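Local coordinates for protein thiosulfate sulfurtransferase (Pseudomonas aeruginosa, PDB 1YT8) that probably transfers sulfur from thiosulfate to cyanide, using a single chain built from four rhodanese-like domains, with a sulfite ion bound between two of them, at residues 175-180 and 241-246; 249-254 and 331-336; 69-74 and 96-101; 7-12 and 90-95. All blocks are in the same frame, centred on the assembly; numbering follows the deposited sequence.

Interaction 1: residues 175-180 and 241-246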
loop_
_atom_site.group_PDB
_atom_site.type_symbol
_atom_site.label_atom_id
_atom_site.label_comp_id
_atom_site.label_asym_id
_atom_site.label_seq_id
_atom_site.Cartn_x
_atom_site.Cartn_y
_atom_site.Cartn_z
ATOM N N VAL A 175 -0.213 -12.999 -16.631
ATOM C CA VAL A 175 -0.701 -13.232 -17.986
ATOM C C VAL A 175 0.374 -12.942 -19.033
ATOM O O VAL A 175 0.426 -13.587 -20.082
ATOM C CB VAL A 175 -1.957 -12.373 -18.263
ATOM C CG1 VAL A 175 -2.421 -12.550 -19.703
ATOM C CG2 VAL A 175 -3.068 -12.786 -17.304
ATOM N N LEU A 176 1.248 -11.987 -18.735
ATOM C CA LEU A 176 2.316 -11.616 -19.661
ATOM C C LEU A 176 3.475 -12.613 -19.746
ATOM O O LEU A 176 4.019 -12.840 -20.828
ATOM C CB LEU A 176 2.884 -10.245 -19.282
ATOM C CG LEU A 176 4.040 -9.681 -20.126
ATOM C CD1 LEU A 176 3.548 -9.345 -21.528
ATOM C CD2 LEU A 176 4.596 -8.427 -19.462
ATOM N N ARG A 177 3.849 -13.212 -18.618
ATOM C CA ARG A 177 4.992 -14.127 -18.587
ATOM C C ARG A 177 4.719 -15.628 -18.610
ATOM O O ARG A 177 5.630 -16.406 -18.892
ATOM C CB ARG A 177 5.834 -13.841 -17.342
ATOM C CG ARG A 177 6.000 -12.369 -17.007
ATOM C CD ARG A 177 7.039 -11.691 -17.870
ATOM N NE ARG A 177 7.095 -10.262 -17.582
ATOM C CZ ARG A 177 7.953 -9.415 -18.142
ATOM N NH1 ARG A 177 8.840 -9.855 -19.025
ATOM N NH2 ARG A 177 7.910 -8.124 -17.833
ATOM N N VAL A 178 3.487 -16.038 -18.321
ATOM C CA VAL A 178 3.165 -17.463 -18.237
ATOM C C VAL A 178 3.517 -18.358 -19.425
ATOM O O VAL A 178 3.927 -19.505 -19.234
ATOM C CB VAL A 178 1.666 -17.683 -17.872
ATOM C CG1 VAL A 178 0.770 -17.294 -19.031
ATOM C CG2 VAL A 178 1.439 -19.141 -17.470
ATOM N N ALA A 179 3.372 -17.851 -20.645
ATOM C CA ALA A 179 3.680 -18.663 -21.821
ATOM C C ALA A 179 5.159 -19.061 -21.892
ATOM O O ALA A 179 5.499 -20.097 -22.462
ATOM C CB ALA A 179 3.275 -17.921 -23.091
ATOM N N GLU A 180 6.028 -18.240 -21.309
ATOM C CA GLU A 180 7.468 -18.504 -21.311
ATOM C C GLU A 180 7.871 -19.406 -20.141
ATOM O O GLU A 180 8.893 -20.086 -20.196
ATOM C CB GLU A 180 8.249 -17.188 -21.212
ATOM C CG GLU A 180 7.926 -16.148 -22.282
ATOM C CD GLU A 180 8.883 -16.171 -23.466
ATOM O OE1 GLU A 180 10.109 -16.293 -23.250
ATOM O OE2 GLU A 180 8.411 -16.043 -24.617
ATOM N N GLY A 241 11.434 -14.007 -16.857
ATOM C CA GLY A 241 12.423 -13.388 -17.715
ATOM C C GLY A 241 11.766 -12.578 -18.813
ATOM O O GLY A 241 10.540 -12.424 -18.840
ATOM N N ALA A 242 12.586 -12.049 -19.712
ATOM C CA ALA A 242 12.090 -11.271 -20.836
ATOM C C ALA A 242 11.332 -12.240 -21.733
ATOM O O ALA A 242 11.656 -13.429 -21.785
ATOM C CB ALA A 242 13.256 -10.648 -21.595
ATOM N N ILE A 243 10.323 -11.742 -22.434
ATOM C CA ILE A 243 9.533 -12.595 -23.311
ATOM C C ILE A 243 9.699 -12.200 -24.771
ATOM O O ILE A 243 10.212 -11.120 -25.075
ATOM C CB ILE A 243 8.036 -12.523 -22.955
ATOM C CG1 ILE A 243 7.516 -11.103 -23.186
ATOM C CG2 ILE A 243 7.831 -12.925 -21.498
ATOM C CD1 ILE A 243 6.014 -10.981 -23.071
ATOM N N SER A 244 9.266 -13.082 -25.668
ATOM C CA SER A 244 9.357 -12.819 -27.098
ATOM C C SER A 244 8.160 -11.977 -27.516
ATOM O O SER A 244 7.157 -11.908 -26.802
ATOM C CB SER A 244 9.362 -14.131 -27.890
ATOM O OG SER A 244 8.086 -14.747 -27.866
ATOM N N GLN A 245 8.268 -11.334 -28.672
ATOM C CA GLN A 245 7.185 -10.505 -29.179
ATOM C C GLN A 245 5.963 -11.358 -29.496
ATOM O O GLN A 245 4.827 -10.905 -29.357
ATOM C CB GLN A 245 7.639 -9.748 -30.428
ATOM C CG GLN A 245 8.555 -8.576 -30.128
ATOM C CD GLN A 245 7.903 -7.567 -29.198
ATOM O OE1 GLN A 245 6.826 -7.047 -29.486
ATOM N NE2 GLN A 245 8.556 -7.287 -28.077
ATOM N N ASP A 246 6.201 -12.597 -29.915
ATOM C CA ASP A 246 5.118 -13.518 -30.244
ATOM C C ASP A 246 4.277 -13.737 -28.991
ATOM O O ASP A 246 3.052 -13.601 -29.013
ATOM C CB ASP A 246 5.695 -14.849 -30.734
ATOM C CG ASP A 246 4.648 -15.742 -31.388
ATOM O OD1 ASP A 246 3.715 -16.193 -30.684
ATOM O OD2 ASP A 246 4.761 -15.991 -32.612
HETATM O O HOH W 1 10.994 -15.740 -20.729
#
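Ser-244 N donates to Glu-180 OE2 over 3.3 Å in a nearly straight bond (N-H...O 168°), meeting the oxygen from above the carboxylate plane. The same OE2 is hydrogen-bonded to Thr-247 OG1, which also pairs with Ser-244 OG, so one carboxylate oxygen is tied to the N-cap residue and to the first turn beyond it. The other oxygen, Glu-180 OE1, accepts from a water at 2.7 Å, and that water also donates to Ala-242 O at 2.6 Å. Arg-177 adds a weak bond from NH1 to Gly-241 O (3.1 Å, 129°); its stronger partner is Glu-173, bridged through NE. In fold terms, helix 174-181 of the second rhodanese-like domain is joined here to the loop that leads into helix 245-262. Packing centres on Ile-243. Its CG2, anti to the carbonyl carbon, reaches Glu-180 CG at 3.3 Å, where the two side chains cross at about a right angle. CG1 sits between the backbone N and the carbonyl carbon (chi1 64°), and beyond it Ile-243 CD1 presses on Leu-176 CD1 at 3.3 Å, tighter than usual van der Waals contact. Leu-176 CD2 lies over one face of the Arg-177 guanidinium, offset toward its rim.

Interaction 2: residues 249-254 and 331-336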
loop_
_atom_site.group_PDB
_atom_site.type_symbol
_atom_site.label_atom_id
_atom_site.label_comp_id
_atom_site.label_asym_id
_atom_site.label_seq_id
_atom_site.Cartn_x
_atom_site.Cartn_y
_atom_site.Cartn_z
ATOM N N LYS A 249 2.224 -10.387 -28.029
ATOM C CA LYS A 249 1.083 -10.113 -28.896
ATOM C C LYS A 249 -0.140 -10.978 -28.598
ATOM O O LYS A 249 -1.265 -10.478 -28.551
ATOM C CB LYS A 249 1.496 -10.286 -30.356
ATOM C CG LYS A 249 0.421 -9.936 -31.365
ATOM C CD LYS A 249 0.936 -10.173 -32.777
ATOM C CE LYS A 249 -0.145 -9.963 -33.822
ATOM N NZ LYS A 249 0.370 -10.277 -35.191
ATOM N N ALA A 250 0.082 -12.272 -28.397
ATOM C CA ALA A 250 -1.008 -13.198 -28.111
ATOM C C ALA A 250 -1.664 -12.870 -26.769
ATOM O O ALA A 250 -2.888 -12.780 -26.668
ATOM C CB ALA A 250 -0.482 -14.633 -28.103
ATOM N N ALA A 251 -0.837 -12.690 -25.745
ATOM C CA ALA A 251 -1.326 -12.373 -24.407
ATOM C C ALA A 251 -2.056 -11.031 -24.385
ATOM O O ALA A 251 -3.066 -10.879 -23.698
ATOM C CB ALA A 251 -0.165 -12.347 -23.427
ATOM N N ALA A 252 -1.535 -10.062 -25.133
ATOM C CA ALA A 252 -2.136 -8.732 -25.202
ATOM C C ALA A 252 -3.559 -8.793 -25.748
ATOM O O ALA A 252 -4.451 -8.095 -25.264
ATOM C CB ALA A 252 -1.278 -7.817 -26.067
ATOM N N GLN A 253 -3.767 -9.624 -26.763
ATOM C CA GLN A 253 -5.086 -9.772 -27.356
ATOM C C GLN A 253 -6.064 -10.328 -26.323
ATOM O O GLN A 253 -7.196 -9.859 -26.216
ATOM C CB GLN A 253 -5.016 -10.701 -28.573
ATOM C CG GLN A 253 -6.335 -10.859 -29.306
ATOM C CD GLN A 253 -6.155 -11.406 -30.711
ATOM O OE1 GLN A 253 -5.485 -10.793 -31.546
ATOM N NE2 GLN A 253 -6.754 -12.561 -30.980
ATOM N N ARG A 254 -5.617 -11.321 -25.558
ATOM C CA ARG A 254 -6.451 -11.936 -24.527
ATOM C C ARG A 254 -6.766 -10.938 -23.413
ATOM O O ARG A 254 -7.907 -10.848 -22.950
ATOM C CB ARG A 254 -5.737 -13.146 -23.918
ATOM C CG ARG A 254 -5.428 -14.276 -24.886
ATOM C CD ARG A 254 -6.653 -15.112 -25.199
ATOM N NE ARG A 254 -6.278 -16.380 -25.823
ATOM C CZ ARG A 254 -7.116 -17.390 -26.036
ATOM N NH1 ARG A 254 -8.389 -17.288 -25.676
ATOM N NH2 ARG A 254 -6.677 -18.507 -26.603
ATOM N N ASP A 331 3.284 -3.002 -22.914
ATOM C CA ASP A 331 3.168 -4.371 -23.405
ATOM C C ASP A 331 1.769 -4.778 -23.852
ATOM O O ASP A 331 1.607 -5.776 -24.553
ATOM C CB ASP A 331 3.628 -5.334 -22.311
ATOM C CG ASP A 331 2.919 -5.085 -20.994
ATOM O OD1 ASP A 331 3.336 -4.157 -20.265
ATOM O OD2 ASP A 331 1.937 -5.801 -20.698
ATOM N N GLY A 332 0.759 -4.028 -23.427
ATOM C CA GLY A 332 -0.605 -4.351 -23.809
ATOM C C GLY A 332 -1.263 -5.450 -22.989
ATOM O O GLY A 332 -2.337 -5.930 -23.348
ATOM N N VAL A 333 -0.635 -5.852 -21.888
ATOM C CA VAL A 333 -1.192 -6.901 -21.037
ATOM C C VAL A 333 -1.406 -6.458 -19.589
ATOM O O VAL A 333 -2.512 -6.541 -19.062
ATOM C CB VAL A 333 -0.276 -8.152 -21.004
ATOM C CG1 VAL A 333 -0.833 -9.182 -20.016
ATOM C CG2 VAL A 333 -0.172 -8.770 -22.393
ATOM N N ARG A 334 -0.337 -5.992 -18.955
ATOM C CA ARG A 334 -0.376 -5.587 -17.553
ATOM C C ARG A 334 -1.424 -4.551 -17.170
ATOM O O ARG A 334 -2.164 -4.746 -16.203
ATOM C CB ARG A 334 1.018 -5.130 -17.125
ATOM C CG ARG A 334 2.020 -6.275 -17.150
ATOM C CD ARG A 334 3.411 -5.842 -16.741
ATOM N NE ARG A 334 4.057 -5.043 -17.778
ATOM C CZ ARG A 334 5.346 -4.721 -17.773
ATOM N NH1 ARG A 334 6.131 -5.129 -16.784
ATOM N NH2 ARG A 334 5.851 -4.001 -18.766
ATOM N N ALA A 335 -1.490 -3.456 -17.917
ATOM C CA ALA A 335 -2.471 -2.420 -17.632
ATOM C C ALA A 335 -3.889 -2.954 -17.866
ATOM O O ALA A 335 -4.783 -2.722 -17.057
ATOM C CB ALA A 335 -2.209 -1.191 -18.504
ATOM N N ASN A 336 -4.096 -3.679 -18.964
ATOM C CA ASN A 336 -5.417 -4.230 -19.254
ATOM C C ASN A 336 -5.903 -5.171 -18.155
ATOM O O ASN A 336 -7.055 -5.079 -17.726
ATOM C CB ASN A 336 -5.432 -4.990 -20.593
ATOM C CG ASN A 336 -5.531 -4.065 -21.797
ATOM O OD1 ASN A 336 -6.293 -3.093 -21.793
ATOM N ND2 ASN A 336 -4.775 -4.379 -22.846
#
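Val-333 meets Ala-252 through a chi1 of 175°, which sets CG1 anti to the backbone N and CG2 anti to the carbonyl carbon. CG2 is the branch that touches helix 245-262: it lies 3.3 Å from Ala-252 N and 3.7 Å from Ala-251 CB, so it rests on helix backbone as much as on methyl groups. Beside it, Gly-332 O receives a CH...O contact from Ala-252 CA at 3.4 Å. No hydrogen bond spans the two segments, and with alanine and glycine at the contact the CA atoms of Ala-252 and Val-333 are only 4.6 Å apart. The turn is fixed from within. Asp-331 OD2 accepts from Val-333 N at 2.8 Å, an Asx turn, and with its syn lone pair from Arg-334 N at 2.9 Å, which extends it to an Asx motif. Asp-331 OD1 takes NE (2.7 Å) and NH2 of Arg-334 from one face of the carboxylate. Asn-336 ND2 donates to Gly-332 O from above the carbonyl plane. The turn leads into helix 334-344 of the third rhodanese-like domain, with Val-333 against Val-175 of helix 174-181 and Asn-336 touching both Ala-259 of helix 245-262 and Val-351 of strand 348-352.

Interaction 3: residues 69-74 and 96-101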
loop_
_atom_site.group_PDB
_atom_site.type_symbol
_atom_site.label_atom_id
_atom_site.label_comp_id
_atom_site.label_asym_id
_atom_site.label_seq_id
_atom_site.Cartn_x
_atom_site.Cartn_y
_atom_site.Cartn_z
ATOM N N TYR A 69 -11.188 11.181 10.796
ATOM C CA TYR A 69 -11.707 10.631 12.041
ATOM C C TYR A 69 -10.650 9.858 12.816
ATOM O O TYR A 69 -9.608 9.485 12.279
ATOM C CB TYR A 69 -12.897 9.699 11.758
ATOM C CG TYR A 69 -12.510 8.303 11.280
ATOM C CD1 TYR A 69 -12.274 7.268 12.192
ATOM C CD2 TYR A 69 -12.335 8.030 9.922
ATOM C CE1 TYR A 69 -11.871 5.997 11.764
ATOM C CE2 TYR A 69 -11.927 6.760 9.481
ATOM C CZ TYR A 69 -11.695 5.752 10.408
ATOM O OH TYR A 69 -11.270 4.507 9.986
ATOM N N ASP A 70 -10.935 9.645 14.095
ATOM C CA ASP A 70 -10.090 8.857 14.983
ATOM C C ASP A 70 -11.074 8.270 15.979
ATOM O O ASP A 70 -12.275 8.262 15.715
ATOM C CB ASP A 70 -9.025 9.705 15.697
ATOM C CG ASP A 70 -9.606 10.872 16.484
ATOM O OD1 ASP A 70 -10.799 10.847 16.852
ATOM O OD2 ASP A 70 -8.838 11.820 16.749
ATOM N N ASP A 71 -10.596 7.766 17.106
ATOM C CA ASP A 71 -11.525 7.208 18.074
ATOM C C ASP A 71 -11.487 7.984 19.384
ATOM O O ASP A 71 -11.515 7.395 20.461
ATOM C CB ASP A 71 -11.233 5.723 18.307
ATOM C CG ASP A 71 -12.361 5.016 19.055
ATOM O OD1 ASP A 71 -13.538 5.368 18.835
ATOM O OD2 ASP A 71 -12.071 4.102 19.849
ATOM N N GLY A 72 -11.414 9.309 19.275
ATOM C CA GLY A 72 -11.402 10.163 20.453
ATOM C C GLY A 72 -10.054 10.661 20.942
ATOM O O GLY A 72 -9.990 11.390 21.937
ATOM N N GLU A 73 -8.977 10.296 20.250
ATOM C CA GLU A 73 -7.634 10.707 20.658
ATOM C C GLU A 73 -7.345 12.198 20.502
ATOM O O GLU A 73 -6.372 12.705 21.062
ATOM C CB GLU A 73 -6.574 9.914 19.883
ATOM C CG GLU A 73 -6.577 8.423 20.182
ATOM C CD GLU A 73 -7.453 7.625 19.225
ATOM O OE1 GLU A 73 -8.412 8.194 18.664
ATOM O OE2 GLU A 73 -7.181 6.419 19.052
ATOM N N GLY A 74 -8.180 12.898 19.740
ATOM C CA GLY A 74 -7.958 14.317 19.527
ATOM C C GLY A 74 -7.047 14.566 18.337
ATOM O O GLY A 74 -6.510 15.662 18.165
ATOM N N GLY A 96 -18.930 11.805 15.777
ATOM C CA GLY A 96 -18.719 10.739 16.743
ATOM C C GLY A 96 -17.491 9.883 16.490
ATOM O O GLY A 96 -17.216 8.947 17.242
ATOM N N GLY A 97 -16.748 10.198 15.434
ATOM C CA GLY A 97 -15.562 9.423 15.118
ATOM C C GLY A 97 -15.897 7.970 14.831
ATOM O O GLY A 97 -16.992 7.665 14.354
ATOM N N LEU A 98 -14.962 7.072 15.128
ATOM C CA LEU A 98 -15.169 5.647 14.896
ATOM C C LEU A 98 -16.427 5.139 15.601
ATOM O O LEU A 98 -17.214 4.388 15.020
ATOM C CB LEU A 98 -13.954 4.848 15.382
ATOM C CG LEU A 98 -14.035 3.326 15.207
ATOM C CD1 LEU A 98 -13.956 2.975 13.724
ATOM C CD2 LEU A 98 -12.900 2.658 15.972
ATOM N N SER A 99 -16.617 5.550 16.851
ATOM C CA SER A 99 -17.782 5.121 17.616
ATOM C C SER A 99 -19.069 5.614 16.971
ATOM O O SER A 99 -20.106 4.953 17.046
ATOM C CB SER A 99 -17.685 5.628 19.059
ATOM O OG SER A 99 -16.623 4.980 19.740
ATOM N N GLY A 100 -18.996 6.780 16.335
ATOM C CA GLY A 100 -20.161 7.332 15.670
ATOM C C GLY A 100 -20.573 6.430 14.521
ATOM O O GLY A 100 -21.759 6.184 14.305
ATOM N N TRP A 101 -19.586 5.931 13.783
ATOM C CA TRP A 101 -19.845 5.045 12.655
ATOM C C TRP A 101 -20.497 3.750 13.142
ATOM O O TRP A 101 -21.501 3.294 12.588
ATOM C CB TRP A 101 -18.531 4.739 11.929
ATOM C CG TRP A 101 -18.693 3.902 10.695
ATOM C CD1 TRP A 101 -18.837 2.544 10.632
ATOM C CD2 TRP A 101 -18.736 4.373 9.343
ATOM N NE1 TRP A 101 -18.964 2.141 9.321
ATOM C CE2 TRP A 101 -18.907 3.244 8.509
ATOM C CE3 TRP A 101 -18.648 5.643 8.753
ATOM C CZ2 TRP A 101 -18.991 3.345 7.113
ATOM C CZ3 TRP A 101 -18.731 5.746 7.362
ATOM C CH2 TRP A 101 -18.900 4.600 6.560
#
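Leu-98 and Asp-71 touch from the first side-chain carbon onward: Leu-98 CB lies 3.5 Å from Asp-71 OD1 and 3.8 Å from Asp-70 O. CG stands anti to the backbone N (chi1 180°), and from there the branches part. CD2 goes to the aspartate, 3.9 Å from Asp-71 CG, while CD1 approaches Tyr-69 CE1 at 4.2 Å, a loose apolar contact in which the two side chains cross obliquely. The backbone beneath this leucine is held as well, since Leu-98 N donates to Asp-70 O over 3.0 Å at an N-H...O angle of 161°. Topologically, segment 69-74 follows strand 66-69, the middle strand of the first rhodanese-like sheet, and leads into helix 75-85. The second domain uses the corresponding loop, beginning at Cys-193, to hold sulfite; here the matching position appears to be Asp-70. That residue shapes its own loop: OD1 accepts from Gly-72 N at 2.9 Å in an Asx turn, and OD2 from Ala-76 N at the start of the helix. Asp-71 N is in turn bound by Glu-73 OE1, through the syn lone pair, at 2.7 Å. One residue past the leucine, Ser-99 OG donates to the syn lone pair of Asp-71 OD1 over 3.2 Å, which adds a side-chain bond between the loop and the first turn of helix 97-103.

Interaction 4: residues 7-12 and 90-95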
loop_
_atom_site.group_PDB
_atom_site.type_symbol
_atom_site.label_atom_id
_atom_site.label_comp_id
_atom_site.label_asym_id
_atom_site.label_seq_id
_atom_site.Cartn_x
_atom_site.Cartn_y
_atom_site.Cartn_z
ATOM N N ALA A 7 -16.360 21.447 8.897
ATOM C CA ALA A 7 -17.736 20.984 9.090
ATOM C C ALA A 7 -17.723 19.604 9.728
ATOM O O ALA A 7 -16.673 19.082 10.145
ATOM C CB ALA A 7 -18.469 20.900 7.762
ATOM N N VAL A 8 -18.930 19.052 9.809
ATOM C CA VAL A 8 -19.198 17.730 10.356
ATOM C C VAL A 8 -20.027 16.921 9.356
ATOM O O VAL A 8 -21.033 17.399 8.821
ATOM C CB VAL A 8 -19.989 17.804 11.688
ATOM C CG1 VAL A 8 -20.256 16.407 12.200
ATOM C CG2 VAL A 8 -19.201 18.616 12.712
ATOM N N ARG A 9 -19.588 15.692 9.116
ATOM C CA ARG A 9 -20.274 14.773 8.228
ATOM C C ARG A 9 -20.530 13.482 8.991
ATOM O O ARG A 9 -19.691 13.034 9.775
ATOM C CB ARG A 9 -19.438 14.503 6.976
ATOM C CG ARG A 9 -19.712 15.493 5.849
ATOM C CD ARG A 9 -19.041 15.065 4.546
ATOM N NE ARG A 9 -17.659 15.523 4.439
ATOM C CZ ARG A 9 -17.300 16.706 3.952
ATOM N NH1 ARG A 9 -18.223 17.557 3.526
ATOM N NH2 ARG A 9 -16.017 17.033 3.872
ATOM N N THR A 10 -21.694 12.889 8.755
ATOM C CA THR A 10 -22.090 11.671 9.438
ATOM C C THR A 10 -21.934 10.412 8.604
ATOM O O THR A 10 -21.602 10.459 7.419
ATOM C CB THR A 10 -23.569 11.732 9.858
ATOM O OG1 THR A 10 -24.397 11.590 8.692
ATOM C CG2 THR A 10 -23.885 13.068 10.530
ATOM N N PHE A 11 -22.179 9.283 9.259
ATOM C CA PHE A 11 -22.139 7.977 8.620
ATOM C C PHE A 11 -23.072 8.041 7.409
ATOM O O PHE A 11 -22.735 7.585 6.318
ATOM C CB PHE A 11 -22.640 6.913 9.605
ATOM C CG PHE A 11 -23.121 5.646 8.948
ATOM C CD1 PHE A 11 -22.216 4.713 8.444
ATOM C CD2 PHE A 11 -24.486 5.397 8.812
ATOM C CE1 PHE A 11 -22.662 3.551 7.810
ATOM C CE2 PHE A 11 -24.944 4.239 8.180
ATOM C CZ PHE A 11 -24.030 3.313 7.677
ATOM N N HIS A 12 -24.250 8.621 7.614
ATOM C CA HIS A 12 -25.241 8.736 6.550
ATOM C C HIS A 12 -24.774 9.577 5.366
ATOM O O HIS A 12 -25.098 9.260 4.218
ATOM C CB HIS A 12 -26.548 9.280 7.127
ATOM C CG HIS A 12 -27.176 8.359 8.123
ATOM N ND1 HIS A 12 -27.736 7.151 7.764
ATOM C CD2 HIS A 12 -27.256 8.423 9.474
ATOM C CE1 HIS A 12 -28.131 6.511 8.850
ATOM N NE2 HIS A 12 -27.850 7.260 9.901
ATOM N N ASP A 90 -12.736 21.589 1.526
ATOM C CA ASP A 90 -13.937 20.879 1.972
ATOM C C ASP A 90 -13.554 19.788 2.960
ATOM O O ASP A 90 -13.584 18.599 2.640
ATOM C CB ASP A 90 -14.663 20.268 0.763
ATOM C CG ASP A 90 -16.039 19.705 1.113
ATOM O OD1 ASP A 90 -16.469 19.802 2.283
ATOM O OD2 ASP A 90 -16.698 19.159 0.203
ATOM N N VAL A 91 -13.197 20.206 4.170
ATOM C CA VAL A 91 -12.784 19.277 5.208
ATOM C C VAL A 91 -13.821 19.181 6.317
ATOM O O VAL A 91 -14.417 20.183 6.716
ATOM C CB VAL A 91 -11.440 19.715 5.824
ATOM C CG1 VAL A 91 -10.947 18.660 6.796
ATOM C CG2 VAL A 91 -10.417 19.949 4.728
ATOM N N ALA A 92 -14.034 17.970 6.815
ATOM C CA ALA A 92 -14.992 17.753 7.888
ATOM C C ALA A 92 -14.536 16.649 8.829
ATOM O O ALA A 92 -13.661 15.848 8.494
ATOM C CB ALA A 92 -16.352 17.401 7.306
ATOM N N LEU A 93 -15.134 16.625 10.015
ATOM C CA LEU A 93 -14.842 15.607 11.015
ATOM C C LEU A 93 -16.020 14.644 10.964
ATOM O O LEU A 93 -17.153 15.075 10.762
ATOM C CB LEU A 93 -14.777 16.228 12.412
ATOM C CG LEU A 93 -13.760 17.342 12.666
ATOM C CD1 LEU A 93 -14.002 17.948 14.049
ATOM C CD2 LEU A 93 -12.354 16.782 12.562
ATOM N N LEU A 94 -15.755 13.352 11.127
ATOM C CA LEU A 94 -16.822 12.356 11.124
ATOM C C LEU A 94 -17.534 12.447 12.470
ATOM O O LEU A 94 -16.901 12.343 13.519
ATOM C CB LEU A 94 -16.249 10.949 10.951
ATOM C CG LEU A 94 -17.256 9.795 11.040
ATOM C CD1 LEU A 94 -18.224 9.863 9.869
ATOM C CD2 LEU A 94 -16.515 8.470 11.035
ATOM N N ASP A 95 -18.847 12.638 12.436
ATOM C CA ASP A 95 -19.633 12.756 13.657
ATOM C C ASP A 95 -19.453 11.551 14.580
ATOM O O ASP A 95 -19.773 10.419 14.216
ATOM C CB ASP A 95 -21.112 12.928 13.300
ATOM C CG ASP A 95 -21.982 13.160 14.515
ATOM O OD1 ASP A 95 -21.699 14.103 15.278
ATOM O OD2 ASP A 95 -22.955 12.402 14.703
HETATM O O HOH W 2 -21.492 9.448 12.117
#
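Ala-7, Val-8 and Arg-9 pair in parallel register with Ala-92, Leu-93 and Leu-94, although the short strand axes diverge by 50°, and the pairing is carried by alternating bonds such as Leu-93 N to Ala-7 O (2.9 Å), Arg-9 N to Leu-93 O (3.0 Å) and Asp-95 N to Arg-9 O (2.8 Å). Arg-9 dominates the side chains. Its chain bends at chi3 (-86°, placing NE), and the guanidinium lies with one face over Ala-92 CB. Both terminal nitrogens grip a single oxygen in a salt bridge: NH1 reaches Asp-90 OD1 at 3.1 Å and NH2 the same atom at 3.2 Å, from one face of the carboxylate, with the two planes 81° apart. NE and NH2 have further partners in Thr-67 OG1 and Ile-66 O. On the other face of the sheet Val-8 CG1 meets Asp-95 CB at 3.7 Å. A water joins Phe-11 N to Asp-95 O where the strands end. Strand 7-9 is one of the two edge strands of this rhodanese-like sheet, and strand 91-94 separates it from strand 66-69; Leu-93 packs on Ala-76 and Ala-80 of helix 75-85, while the Phe-11 ring meets Trp-101 of helix 97-103 edge-to-face.

The contacts form two pairs far apart in the chain. Interactions 1 and 2, with centres 10 Å apart, share helix 245-262, which lies against parts of the second and third rhodanese-like domains, and the two domains also touch directly: Leu-176 N lies 3.7 Å from Val-333 CG1, and Arg-177 NH2 comes within 3.6 Å of Arg-334 NH1, like charges that both have Glu-173 as partner. The sulfite pocket also draws on both domains, combining Cys-193 to Arg-198 with Gln-312. Interactions 3 and 4, 11 Å apart, belong to the first domain and meet where Trp-101 CD2 touches Phe-11 CD1 at 3.6 Å. Between interactions 2 and 3 the nearest atoms are about 28 Å apart.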